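Local coordinates for propionate kinase (Francisella tularensis subsp. tularensis, PDB 3KHY), which probably catalyses the reversible, magnesium-dependent transfer of phosphate from ATP to a short-chain carboxylate such as acetate, giving the acyl phosphate and ADP, at residues L341-D346 with H363-I368. Numbering follows the deposited sequence.
Sequences LGFMID and HNIMVI
His363 meets Gly342 and Phe343 with backbone and ring at once, a worked example of how one residue can join two distant parts of the chain. Its N donates to Gly342 O, a hydrogen bond of 3.0 Å with an N-H...O angle of 161°. CG of His363 stands beside the backbone N, anti to the carbonyl carbon (chi1 -64°). The imidazole turns its edge toward one face of the Phe343 ring in an edge-to-face pair, centroids 4.6 Å apart and planes inclined at 51°. His363 CD2 leads the approach, 3.5 Å from Phe343 CZ and displaced from the middle of the ring toward its rim, while His363 CB comes within 3.6 Å of Phe343 CE2. On the imidazole's edge, His363 NE2 lies 3.2 Å from Leu341 O. Asn364 turns its CB away from 341-346, and its ND2 is bonded to Asp315 O. Strand 365-367 is an outermost strand, parallel to strand 316-320, of the five-stranded mixed sheet in this acetokinase-family chain of the actin-like ATPase clan; residues 341-346 run between helices 328-337 and 347-351. Ile365 points its CB toward that loop: Ile365 CG1 meets the edge of Phe343 at CD2, 3.9 Å away, and Ile365 CD1 extends to within 3.7 Å of Met344 O. Ile335 of helix 328-337 touches both Phe343 and Ile365.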
# COMPACT_ATOMS: atom_id res chain seq x y z
N LEU A 341 -1.27 -21.08 1.51
CA LEU A 341 0.04 -20.87 2.11
C LEU A 341 0.32 -21.81 3.29
O LEU A 341 1.25 -21.57 4.06
CB LEU A 341 0.18 -19.42 2.59
CG LEU A 341 0.63 -18.35 1.59
CD1 LEU A 341 -0.33 -18.28 0.43
CD2 LEU A 341 0.73 -17.00 2.28
N GLY A 342 -0.47 -22.86 3.43
CA GLY A 342 -0.20 -23.84 4.47
C GLY A 342 -0.65 -23.45 5.87
O GLY A 342 -0.04 -23.86 6.85
N PHE A 343 -1.72 -22.65 5.96
CA PHE A 343 -2.37 -22.34 7.24
C PHE A 343 -3.71 -23.05 7.31
O PHE A 343 -4.49 -23.02 6.35
CB PHE A 343 -2.61 -20.82 7.40
CG PHE A 343 -1.35 -20.00 7.49
CD1 PHE A 343 -0.73 -19.53 6.35
CD2 PHE A 343 -0.80 -19.70 8.73
CE1 PHE A 343 0.44 -18.76 6.43
CE2 PHE A 343 0.37 -18.94 8.82
CZ PHE A 343 0.98 -18.47 7.67
N MSE A 344 -3.99 -23.67 8.45
CA MSE A 344 -5.27 -24.36 8.65
C MSE A 344 -5.66 -24.25 10.10
O MSE A 344 -4.84 -24.52 10.98
CB MSE A 344 -5.15 -25.85 8.31
CG MSE A 344 -4.71 -26.12 6.88
SE MSE A 344 -6.16 -25.77 5.62
CE MSE A 344 -7.60 -26.70 6.57
N ILE A 345 -6.91 -23.89 10.35
CA ILE A 345 -7.37 -23.65 11.70
C ILE A 345 -7.98 -24.91 12.29
O ILE A 345 -8.49 -25.76 11.55
CB ILE A 345 -8.39 -22.51 11.72
CG1 ILE A 345 -8.18 -21.61 12.95
CG2 ILE A 345 -9.82 -23.05 11.60
CD1 ILE A 345 -8.88 -20.29 12.88
N ASP A 346 -7.91 -25.05 13.61
CA ASP A 346 -8.66 -26.09 14.32
C ASP A 346 -9.85 -25.41 14.97
O ASP A 346 -9.69 -24.50 15.80
CB ASP A 346 -7.79 -26.76 15.39
CG ASP A 346 -8.56 -27.80 16.20
OD1 ASP A 346 -9.42 -27.42 17.02
OD2 ASP A 346 -8.30 -29.01 16.00
N HIS A 363 1.24 -24.17 9.55
CA HIS A 363 2.04 -23.26 10.35
C HIS A 363 1.34 -23.06 11.68
O HIS A 363 0.11 -23.15 11.76
CB HIS A 363 2.15 -21.90 9.66
CG HIS A 363 2.87 -21.94 8.35
ND1 HIS A 363 4.18 -22.35 8.23
CD2 HIS A 363 2.45 -21.62 7.10
CE1 HIS A 363 4.54 -22.27 6.96
NE2 HIS A 363 3.51 -21.84 6.25
N ASN A 364 2.11 -22.75 12.72
CA ASN A 364 1.51 -22.41 14.00
C ASN A 364 0.69 -21.14 13.87
O ASN A 364 1.12 -20.18 13.22
CB ASN A 364 2.57 -22.18 15.07
CG ASN A 364 3.26 -23.46 15.48
OD1 ASN A 364 2.64 -24.52 15.49
ND2 ASN A 364 4.54 -23.36 15.85
N ILE A 365 -0.48 -21.14 14.50
CA ILE A 365 -1.32 -19.96 14.58
C ILE A 365 -1.68 -19.79 16.05
O ILE A 365 -2.13 -20.73 16.69
CB ILE A 365 -2.61 -20.12 13.74
CG1 ILE A 365 -2.28 -20.46 12.29
CG2 ILE A 365 -3.47 -18.84 13.83
CD1 ILE A 365 -3.42 -21.14 11.53
N MSE A 366 -1.45 -18.60 16.59
CA MSE A 366 -1.57 -18.39 18.02
C MSE A 366 -2.50 -17.25 18.34
O MSE A 366 -2.76 -16.39 17.49
CB MSE A 366 -0.20 -18.09 18.65
CG MSE A 366 0.85 -19.14 18.32
SE MSE A 366 2.62 -18.80 19.10
CE MSE A 366 2.16 -19.06 21.01
N VAL A 367 -3.01 -17.26 19.56
CA VAL A 367 -3.69 -16.11 20.12
C VAL A 367 -2.96 -15.76 21.41
O VAL A 367 -2.85 -16.59 22.31
CB VAL A 367 -5.16 -16.42 20.45
CG1 VAL A 367 -5.80 -15.20 21.08
CG2 VAL A 367 -5.91 -16.84 19.20
N ILE A 368 -2.48 -14.53 21.50
CA ILE A 368 -1.76 -14.06 22.68
C ILE A 368 -2.34 -12.71 23.06
O ILE A 368 -2.44 -11.81 22.23
CB ILE A 368 -0.25 -13.92 22.37
CG1 ILE A 368 0.34 -15.27 21.97
CG2 ILE A 368 0.49 -13.33 23.59
CD1 ILE A 368 1.87 -15.22 21.68